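Local coordinates for SWD1-like protein (Myceliophthora thermophila, PDB 6E29), which is probably a WD-repeat subunit of the COMPASS histone H3 lysine methyltransferase complex, this chain being the protein's beta-propeller domain, at residues B[16-20]-B[308-313]; B[115-119]-B[179-185]; B[233-239]-B[271-277]. All blocks are in the same frame, centred on the assembly; numbering follows the deposited sequence.

Contact 1 of 3, residues B[16-20]-B[308-313]; sequences PENIT and RMLEGP
In this seven-bladed WD-repeat beta-propeller, residues 16-20 lead into strand 19-23, an edge strand of the closing blade, and 308-313 leave strand 306-310, an edge strand of the preceding blade. The end-to-end directions differ by 51°, and the closest CA pair is Glu17-Leu310 at 7.0 Å. At the start, Pro16 O lies 2.9 Å from Arg308 NH2, near the guanidinium plane but at too poor an angle for a hydrogen bond. In Glu17 (phi/psi -84/140) CA-to-CB points sideways, but with chi1 at -143° and chi2 t the side-chain end swings nearer 308-313; CG rests 3.6 Å from Leu310 CD2, and OE1 accepts Glu311 N (3.1 Å, 162°). OE2, less surely placed, takes Gly312 N at a very short 2.4 Å and accepts a hydrogen bond from Trp342 NE1. Gly312 turns the chain with positive phi (46°). Asn18 pairs through its backbone with Ser343 of the closing blade. Ile19 (chi1 m, chi2 t) points toward the turn: its CD1 sits 3.9 Å from Gly312 CA and 4.2 Å from Pro313 CD.

Contact 2 of 3, residues B[115-119]-B[179-185]; sequences ELHPW and IVYTASG
Two consecutive blades of the WD beta-propeller meet here through their first strands, 111-117 and 176-181. The short segments 115-117 and 179-181 run nearly parallel (24°) with axes 7.1 Å apart; CA atoms are nearest at Glu115-Val180 (6.2 Å) and His117-Gly185 (5.9 Å). Tyr181 (chi1 m, -73°; chi2 87°) points toward 115-119 and presents a ring face to His117 CA, a CH-pi contact 3.6 Å from the centroid and 16° off the normal; its OH is hydrogen-bonded to Gln123 OE1. Pro118 CD packs 3.5 Å from Tyr181 CB. Glu115 folds with chi1 and chi2 both m, so that water 1 bridges OE1 (2.6 Å) to Tyr181 N (2.9 Å). His117, chi1 t, accepts Trp119 N at ND1 (3.1 Å), while water 2 links its NE2 (2.9 Å) to Ser184 O (3.0 Å). A type I turn, Thr182-Gly185, follows the second strand; at Gly185 an ideal CB would clash with His117 CE1. Trp119, chi1 m and chi2 77°, reaches that turn, NE1 donating to Ala183 O at 3.0 Å.

Contact 3 of 3, residues B[233-239]-B[271-277]; sequences NAQDRII and RLSWNHV
Arg237, Trp274 and Asn233 have the most surface buried between 233-239 and 271-277. Arg237 sits at positive phi (74/11) in the connection between strands 229-234 and 239-243, and its CA approaches Ser273 CA to 4.6 Å. With chi1 m and chi2 and chi3 t, its side chain extends along the other backbone: CB is 3.5 Å from Leu272 O, CG is 3.5 Å from Ser273 OG, and that hydroxyl lies over one guanidinium face. Arg237 O accepts Trp274 NE1 (3.1 Å, 142°), while water 5 is 2.7 Å from both Arg237 O and Leu272 O. Trp274 (chi1 -47°, chi2 107°) points toward 233-239. Ile239 CD1 stands over its five-membered ring, 3.6 Å from the centroid and 14° off the normal, a CH-pi contact; Trp299 and Tyr297 meet the indole edge-to-face. These residues join adjacent blades of the WD beta-propeller: 233-239 spans the hairpin between the second and third strands of one, and 271-277 enters the first strand of the next, turning a corner at Asn275. Water 4 bridges Ala234 O (2.9 Å) to Trp274 N (3.0 Å). Asn233, chi1 t, donates from ND2 to Trp274 O (3.1 Å, 171°) and to water 3 (2.9 Å), which in turn donates to Asn275 O (2.9 Å). Beyond this, Val277 packs its CG2 3.9 Å from Asn233 CB and its CG1 3.6 Å from Ile239 CD1.

In the fold
All three contacts join neighbouring blades of one seven-bladed propeller. Along the chain, both segments of contact 2 (on strands 111-117 and 176-181) precede those of contact 3, and contact 1 spans both, its segments 288 residues apart at their closest ends. Contacts 1 and 3 reach the same four-stranded sheet, 274-279 through 306-310: contact 3 at its first strand, contact 1 at its last. Their centres lie about 21 Å apart. Contacts 2 and 3, with centres about 24 Å apart, lie on opposite sides of the chain's centre, as do contacts 1 and 2, centres about 32 Å apart. Contact 1 is peripheral, its centre about 24 Å from that of the chain, where N-terminal strand 19-23 completes the C-terminal blade and so closes the ring.

Contact 1 of 3, residues B[16-20]-B[308-313]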
loop_
_atom_site.group_PDB
_atom_site.type_symbol
_atom_site.label_atom_id
_atom_site.label_comp_id
_atom_site.label_asym_id
_atom_site.label_seq_id
_atom_site.Cartn_x
_atom_site.Cartn_y
_atom_site.Cartn_z
ATOM N N PRO B 16 -24.839 -0.983 -17.032
ATOM C CA PRO B 16 -24.377 -2.335 -17.408
ATOM C C PRO B 16 -22.974 -2.607 -16.888
ATOM O O PRO B 16 -22.053 -1.893 -17.252
ATOM C CB PRO B 16 -24.371 -2.311 -18.940
ATOM C CG PRO B 16 -25.342 -1.219 -19.297
ATOM C CD PRO B 16 -25.196 -0.172 -18.210
ATOM N N GLU B 17 -22.836 -3.608 -16.024
ATOM C CA GLU B 17 -21.524 -4.013 -15.517
ATOM C C GLU B 17 -20.873 -4.962 -16.524
ATOM O O GLU B 17 -21.545 -5.812 -17.127
ATOM C CB GLU B 17 -21.729 -4.713 -14.182
ATOM C CG GLU B 17 -20.780 -4.524 -13.161
ATOM C CD GLU B 17 -21.304 -5.046 -11.844
ATOM O OE1 GLU B 17 -22.385 -4.625 -11.376
ATOM O OE2 GLU B 17 -20.592 -5.906 -11.293
ATOM N N ASN B 18 -19.577 -4.796 -16.733
ATOM C CA ASN B 18 -18.844 -5.562 -17.736
ATOM C C ASN B 18 -17.583 -6.134 -17.128
ATOM O O ASN B 18 -16.640 -5.380 -16.858
ATOM C CB ASN B 18 -18.451 -4.701 -18.915
ATOM C CG ASN B 18 -19.595 -4.435 -19.798
ATOM O OD1 ASN B 18 -20.158 -5.360 -20.377
ATOM N ND2 ASN B 18 -19.971 -3.165 -19.915
ATOM N N ILE B 19 -17.546 -7.455 -16.979
ATOM C CA ILE B 19 -16.358 -8.162 -16.499
ATOM C C ILE B 19 -15.683 -8.812 -17.720
ATOM O O ILE B 19 -16.229 -9.740 -18.336
ATOM C CB ILE B 19 -16.738 -9.174 -15.412
ATOM C CG1 ILE B 19 -17.264 -8.380 -14.189
ATOM C CG2 ILE B 19 -15.539 -10.071 -15.047
ATOM C CD1 ILE B 19 -17.701 -9.183 -13.004
ATOM N N THR B 20 -14.524 -8.269 -18.085
ATOM C CA THR B 20 -13.821 -8.628 -19.313
ATOM C C THR B 20 -12.951 -9.852 -19.135
ATOM O O THR B 20 -12.697 -10.574 -20.100
ATOM C CB THR B 20 -12.955 -7.444 -19.795
ATOM O OG1 THR B 20 -11.946 -7.147 -18.816
ATOM C CG2 THR B 20 -13.806 -6.244 -19.963
ATOM N N ARG B 308 -20.617 4.742 -9.070
ATOM C CA ARG B 308 -20.949 3.376 -9.447
ATOM C C ARG B 308 -20.878 2.487 -8.225
ATOM O O ARG B 308 -19.962 2.617 -7.420
ATOM C CB ARG B 308 -19.956 2.858 -10.497
ATOM C CG ARG B 308 -20.436 1.624 -11.151
ATOM C CD ARG B 308 -21.468 1.969 -12.176
ATOM N NE ARG B 308 -21.314 1.084 -13.327
ATOM C CZ ARG B 308 -22.060 0.007 -13.562
ATOM N NH1 ARG B 308 -23.055 -0.333 -12.746
ATOM N NH2 ARG B 308 -21.795 -0.732 -14.633
ATOM N N MET B 309 -21.824 1.562 -8.109
ATOM C CA MET B 309 -21.660 0.437 -7.199
ATOM C C MET B 309 -21.639 -0.837 -8.043
ATOM O O MET B 309 -22.599 -1.113 -8.771
ATOM C CB MET B 309 -22.805 0.411 -6.192
ATOM C CG MET B 309 -22.660 -0.628 -5.120
ATOM S SD MET B 309 -24.215 -0.749 -4.220
ATOM C CE MET B 309 -24.666 0.995 -4.230
ATOM N N LEU B 310 -20.561 -1.615 -7.952
ATOM C CA LEU B 310 -20.455 -2.862 -8.730
ATOM C C LEU B 310 -20.874 -4.036 -7.860
ATOM O O LEU B 310 -20.464 -4.126 -6.710
ATOM C CB LEU B 310 -19.026 -3.080 -9.231
ATOM C CG LEU B 310 -18.518 -1.947 -10.106
ATOM C CD1 LEU B 310 -17.061 -2.215 -10.520
ATOM C CD2 LEU B 310 -19.483 -1.678 -11.305
ATOM N N GLU B 311 -21.706 -4.928 -8.401
ATOM C CA GLU B 311 -22.031 -6.171 -7.704
ATOM C C GLU B 311 -21.223 -7.368 -8.208
ATOM O O GLU B 311 -20.887 -8.256 -7.419
ATOM C CB GLU B 311 -23.530 -6.447 -7.823
ATOM C CG GLU B 311 -24.350 -5.268 -7.254
ATOM C CD GLU B 311 -25.661 -5.690 -6.597
ATOM O OE1 GLU B 311 -26.727 -5.150 -6.968
ATOM O OE2 GLU B 311 -25.634 -6.564 -5.709
ATOM N N GLY B 312 -20.860 -7.392 -9.492
ATOM C CA GLY B 312 -20.053 -8.459 -10.038
ATOM C C GLY B 312 -20.569 -9.799 -9.586
ATOM O O GLY B 312 -21.773 -10.044 -9.614
ATOM N N PRO B 313 -19.690 -10.648 -9.065
ATOM C CA PRO B 313 -20.150 -11.938 -8.546
ATOM C C PRO B 313 -20.752 -11.873 -7.145
ATOM O O PRO B 313 -21.005 -10.811 -6.564
ATOM C CB PRO B 313 -18.877 -12.791 -8.574
ATOM C CG PRO B 313 -17.779 -11.830 -8.399
ATOM C CD PRO B 313 -18.216 -10.554 -9.094
#

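Contact 2 of 3, residues B[115-119]-B[179-185]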
loop_
_atom_site.group_PDB
_atom_site.type_symbol
_atom_site.label_atom_id
_atom_site.label_comp_id
_atom_site.label_asym_id
_atom_site.label_seq_id
_atom_site.Cartn_x
_atom_site.Cartn_y
_atom_site.Cartn_z
ATOM N N GLU B 115 7.599 -1.269 0.032
ATOM C CA GLU B 115 7.536 -0.435 -1.163
ATOM C C GLU B 115 8.935 -0.139 -1.654
ATOM O O GLU B 115 9.813 0.199 -0.852
ATOM C CB GLU B 115 6.850 0.894 -0.919
ATOM C CG GLU B 115 5.337 0.776 -0.808
ATOM C CD GLU B 115 4.686 0.706 -2.175
ATOM O OE1 GLU B 115 4.866 1.664 -2.951
ATOM O OE2 GLU B 115 4.027 -0.319 -2.485
ATOM N N LEU B 116 9.129 -0.221 -2.964
ATOM C CA LEU B 116 10.434 0.138 -3.551
ATOM C C LEU B 116 10.592 1.651 -3.665
ATOM O O LEU B 116 9.635 2.392 -3.904
ATOM C CB LEU B 116 10.587 -0.496 -4.934
ATOM C CG LEU B 116 11.080 -1.930 -5.005
ATOM C CD1 LEU B 116 11.087 -2.391 -6.506
ATOM C CD2 LEU B 116 12.486 -2.086 -4.396
ATOM N N HIS B 117 11.816 2.125 -3.436
ATOM C CA HIS B 117 12.109 3.529 -3.700
ATOM C C HIS B 117 11.751 3.835 -5.157
ATOM O O HIS B 117 12.135 3.065 -6.047
ATOM C CB HIS B 117 13.596 3.808 -3.436
ATOM C CG HIS B 117 13.958 5.259 -3.478
ATOM N ND1 HIS B 117 14.007 5.974 -4.659
ATOM C CD2 HIS B 117 14.344 6.114 -2.497
ATOM C CE1 HIS B 117 14.385 7.214 -4.400
ATOM N NE2 HIS B 117 14.597 7.327 -3.095
ATOM N N PRO B 118 11.024 4.923 -5.444
ATOM C CA PRO B 118 10.501 5.116 -6.813
ATOM C C PRO B 118 11.559 5.316 -7.873
ATOM O O PRO B 118 11.226 5.262 -9.067
ATOM C CB PRO B 118 9.638 6.370 -6.687
ATOM C CG PRO B 118 9.369 6.496 -5.198
ATOM C CD PRO B 118 10.560 5.982 -4.520
ATOM N N TRP B 119 12.809 5.589 -7.498
ATOM C CA TRP B 119 13.862 5.764 -8.493
ATOM C C TRP B 119 15.025 4.805 -8.312
ATOM O O TRP B 119 16.055 4.986 -8.959
ATOM C CB TRP B 119 14.400 7.194 -8.470
ATOM C CG TRP B 119 13.410 8.282 -8.800
ATOM C CD1 TRP B 119 12.436 8.796 -7.974
ATOM C CD2 TRP B 119 13.344 9.037 -10.012
ATOM N NE1 TRP B 119 11.771 9.818 -8.606
ATOM C CE2 TRP B 119 12.293 9.974 -9.865
ATOM C CE3 TRP B 119 14.051 8.994 -11.225
ATOM C CZ2 TRP B 119 11.948 10.886 -10.874
ATOM C CZ3 TRP B 119 13.714 9.910 -12.231
ATOM C CH2 TRP B 119 12.662 10.838 -12.047
ATOM N N ILE B 179 3.254 2.373 4.747
ATOM C CA ILE B 179 4.263 3.376 4.426
ATOM C C ILE B 179 4.455 3.425 2.922
ATOM O O ILE B 179 4.432 2.386 2.261
ATOM C CB ILE B 179 5.584 3.044 5.151
ATOM C CG1 ILE B 179 6.550 4.230 5.047
ATOM C CG2 ILE B 179 6.165 1.669 4.636
ATOM C CD1 ILE B 179 7.791 4.069 5.924
ATOM N N VAL B 180 4.641 4.632 2.380
ATOM C CA VAL B 180 4.896 4.797 0.944
ATOM C C VAL B 180 5.951 5.877 0.767
ATOM O O VAL B 180 6.112 6.754 1.617
ATOM C CB VAL B 180 3.631 5.191 0.129
ATOM C CG1 VAL B 180 2.611 4.094 0.158
ATOM C CG2 VAL B 180 2.995 6.482 0.642
ATOM N N TYR B 181 6.640 5.867 -0.382
ATOM C CA TYR B 181 7.553 6.983 -0.664
ATOM C C TYR B 181 6.777 8.092 -1.357
ATOM O O TYR B 181 5.861 7.816 -2.152
ATOM C CB TYR B 181 8.671 6.530 -1.642
ATOM C CG TYR B 181 9.734 5.622 -1.073
ATOM C CD1 TYR B 181 9.562 4.244 -1.038
ATOM C CD2 TYR B 181 10.970 6.161 -0.631
ATOM C CE1 TYR B 181 10.555 3.402 -0.543
ATOM C CE2 TYR B 181 12.007 5.324 -0.143
ATOM C CZ TYR B 181 11.779 3.958 -0.105
ATOM O OH TYR B 181 12.752 3.131 0.347
ATOM N N THR B 182 7.189 9.333 -1.141
ATOM C CA THR B 182 6.756 10.414 -2.020
ATOM C C THR B 182 7.377 10.197 -3.408
ATOM O O THR B 182 8.251 9.347 -3.583
ATOM C CB THR B 182 7.157 11.779 -1.489
ATOM O OG1 THR B 182 8.595 11.870 -1.462
ATOM C CG2 THR B 182 6.534 12.017 -0.090
ATOM N N ALA B 183 6.926 10.991 -4.392
ATOM C CA ALA B 183 7.295 10.733 -5.784
ATOM C C ALA B 183 8.789 10.874 -5.998
ATOM O O ALA B 183 9.375 10.155 -6.827
ATOM C CB ALA B 183 6.537 11.670 -6.733
ATOM N N SER B 184 9.429 11.797 -5.274
ATOM C CA SER B 184 10.859 12.014 -5.479
ATOM C C SER B 184 11.701 10.971 -4.778
ATOM O O SER B 184 12.890 10.837 -5.099
ATOM C CB SER B 184 11.299 13.394 -4.957
ATOM O OG SER B 184 11.186 13.434 -3.525
ATOM N N GLY B 185 11.129 10.310 -3.776
ATOM C CA GLY B 185 11.838 9.399 -2.930
ATOM C C GLY B 185 12.505 10.055 -1.727
ATOM O O GLY B 185 13.008 9.327 -0.857
HETATM O O HOH W 1 6.013 3.917 -2.431
HETATM O O HOH W 2 15.303 10.101 -3.526
#

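Contact 3 of 3, residues B[233-239]-B[271-277]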
loop_
_atom_site.group_PDB
_atom_site.type_symbol
_atom_site.label_atom_id
_atom_site.label_comp_id
_atom_site.label_asym_id
_atom_site.label_seq_id
_atom_site.Cartn_x
_atom_site.Cartn_y
_atom_site.Cartn_z
ATOM N N ASN B 233 -6.945 4.772 3.720
ATOM C CA ASN B 233 -8.012 3.953 4.289
ATOM C C ASN B 233 -7.689 3.743 5.760
ATOM O O ASN B 233 -6.550 3.389 6.102
ATOM C CB ASN B 233 -8.160 2.595 3.602
ATOM C CG ASN B 233 -9.428 1.852 4.052
ATOM O OD1 ASN B 233 -10.422 2.481 4.435
ATOM N ND2 ASN B 233 -9.387 0.535 4.026
ATOM N N ALA B 234 -8.690 3.888 6.603
ATOM C CA ALA B 234 -8.501 3.725 8.038
ATOM C C ALA B 234 -9.740 3.082 8.634
ATOM O O ALA B 234 -10.815 3.071 8.034
ATOM C CB ALA B 234 -8.200 5.080 8.712
ATOM N N GLN B 235 -9.599 2.582 9.843
ATOM C CA GLN B 235 -10.632 1.738 10.404
ATOM C C GLN B 235 -11.802 2.521 10.989
ATOM O O GLN B 235 -12.561 1.959 11.767
ATOM C CB GLN B 235 -10.028 0.848 11.485
ATOM C CG GLN B 235 -9.199 -0.314 10.911
ATOM C CD GLN B 235 -8.874 -1.339 12.015
ATOM O OE1 GLN B 235 -8.914 -1.012 13.212
ATOM N NE2 GLN B 235 -8.582 -2.578 11.620
ATOM N N ASP B 236 -11.953 3.799 10.667
ATOM C CA ASP B 236 -13.096 4.546 11.159
ATOM C C ASP B 236 -14.175 4.695 10.090
ATOM O O ASP B 236 -15.011 5.580 10.197
ATOM C CB ASP B 236 -12.673 5.912 11.757
ATOM C CG ASP B 236 -11.967 6.849 10.749
ATOM O OD1 ASP B 236 -11.796 6.450 9.578
ATOM O OD2 ASP B 236 -11.595 7.987 11.154
ATOM N N ARG B 237 -14.190 3.815 9.073
ATOM C CA ARG B 237 -15.257 3.721 8.083
ATOM C C ARG B 237 -15.223 4.868 7.091
ATOM O O ARG B 237 -16.188 5.086 6.356
ATOM C CB ARG B 237 -16.661 3.646 8.739
ATOM C CG ARG B 237 -16.858 2.412 9.620
ATOM C CD ARG B 237 -18.078 2.430 10.513
ATOM N NE ARG B 237 -18.169 1.117 11.154
ATOM C CZ ARG B 237 -17.396 0.713 12.171
ATOM N NH1 ARG B 237 -16.460 1.516 12.689
ATOM N NH2 ARG B 237 -17.548 -0.506 12.672
ATOM N N ILE B 238 -14.151 5.651 7.077
ATOM C CA ILE B 238 -14.082 6.821 6.226
ATOM C C ILE B 238 -12.840 6.721 5.366
ATOM O O ILE B 238 -11.751 6.487 5.886
ATOM C CB ILE B 238 -14.060 8.113 7.050
ATOM C CG1 ILE B 238 -15.358 8.186 7.853
ATOM C CG2 ILE B 238 -13.931 9.307 6.126
ATOM C CD1 ILE B 238 -15.353 9.323 8.894
ATOM N N ILE B 239 -13.011 6.892 4.055
ATOM C CA ILE B 239 -11.905 6.989 3.112
ATOM C C ILE B 239 -11.622 8.468 2.892
ATOM O O ILE B 239 -12.552 9.292 2.864
ATOM C CB ILE B 239 -12.234 6.265 1.794
ATOM C CG1 ILE B 239 -12.557 4.803 2.062
ATOM C CG2 ILE B 239 -11.004 6.350 0.832
ATOM C CD1 ILE B 239 -13.294 4.072 0.838
ATOM N N ARG B 271 -23.276 2.214 7.374
ATOM C CA ARG B 271 -22.089 2.145 8.219
ATOM C C ARG B 271 -21.112 1.069 7.729
ATOM O O ARG B 271 -20.701 0.156 8.457
ATOM C CB ARG B 271 -22.491 1.960 9.678
ATOM C CG ARG B 271 -22.726 3.325 10.355
ATOM C CD ARG B 271 -23.551 3.204 11.606
ATOM N NE ARG B 271 -24.663 4.167 11.650
ATOM C CZ ARG B 271 -24.664 5.317 12.334
ATOM N NH1 ARG B 271 -23.607 5.686 13.058
ATOM N NH2 ARG B 271 -25.724 6.109 12.278
ATOM N N LEU B 272 -20.801 1.155 6.451
ATOM C CA LEU B 272 -19.904 0.195 5.811
ATOM C C LEU B 272 -18.454 0.478 6.171
ATOM O O LEU B 272 -18.053 1.639 6.260
ATOM C CB LEU B 272 -20.044 0.248 4.286
ATOM C CG LEU B 272 -21.488 0.021 3.781
ATOM C CD1 LEU B 272 -21.593 0.146 2.266
ATOM C CD2 LEU B 272 -22.034 -1.309 4.274
ATOM N N SER B 273 -17.684 -0.593 6.376
ATOM C CA SER B 273 -16.236 -0.517 6.502
ATOM C C SER B 273 -15.597 -0.977 5.202
ATOM O O SER B 273 -16.162 -1.786 4.465
ATOM C CB SER B 273 -15.714 -1.367 7.669
ATOM O OG SER B 273 -16.254 -0.923 8.887
ATOM N N TRP B 274 -14.433 -0.396 4.896
ATOM C CA TRP B 274 -13.774 -0.556 3.605
ATOM C C TRP B 274 -12.552 -1.447 3.738
ATOM O O TRP B 274 -11.783 -1.339 4.695
ATOM C CB TRP B 274 -13.384 0.800 3.019
ATOM C CG TRP B 274 -14.515 1.723 3.111
ATOM C CD1 TRP B 274 -14.638 2.764 3.948
ATOM C CD2 TRP B 274 -15.734 1.669 2.339
ATOM N NE1 TRP B 274 -15.856 3.385 3.772
ATOM C CE2 TRP B 274 -16.549 2.737 2.787
ATOM C CE3 TRP B 274 -16.185 0.857 1.285
ATOM C CZ2 TRP B 274 -17.798 3.017 2.235
ATOM C CZ3 TRP B 274 -17.469 1.133 0.724
ATOM C CH2 TRP B 274 -18.251 2.198 1.211
ATOM N N ASN B 275 -12.435 -2.389 2.828
ATOM C CA ASN B 275 -11.397 -3.385 2.964
ATOM C C ASN B 275 -10.094 -2.880 2.326
ATOM O O ASN B 275 -9.067 -2.758 3.000
ATOM C CB ASN B 275 -11.894 -4.668 2.321
ATOM C CG ASN B 275 -11.234 -5.843 2.845
ATOM O OD1 ASN B 275 -10.142 -5.746 3.400
ATOM N ND2 ASN B 275 -11.845 -6.990 2.646
ATOM N N HIS B 276 -10.136 -2.555 1.032
ATOM C CA HIS B 276 -9.000 -1.998 0.321
ATOM C C HIS B 276 -9.498 -0.876 -0.578
ATOM O O HIS B 276 -10.675 -0.821 -0.932
ATOM C CB HIS B 276 -8.265 -3.108 -0.470
ATOM C CG HIS B 276 -7.401 -3.957 0.404
ATOM N ND1 HIS B 276 -7.784 -5.187 0.895
ATOM C CD2 HIS B 276 -6.203 -3.683 0.976
ATOM C CE1 HIS B 276 -6.836 -5.659 1.691
ATOM N NE2 HIS B 276 -5.873 -4.760 1.770
ATOM N N VAL B 277 -8.584 0.024 -0.953
ATOM C CA VAL B 277 -8.937 1.164 -1.783
ATOM C C VAL B 277 -7.863 1.328 -2.843
ATOM O O VAL B 277 -6.737 0.850 -2.678
ATOM C CB VAL B 277 -9.035 2.467 -0.984
ATOM C CG1 VAL B 277 -10.233 2.300 0.054
ATOM C CG2 VAL B 277 -7.668 2.756 -0.238
HETATM O O HOH W 3 -6.875 -0.874 3.398
HETATM O O HOH W 4 -12.873 1.447 6.697
HETATM O O HOH W 5 -18.701 4.168 5.763
#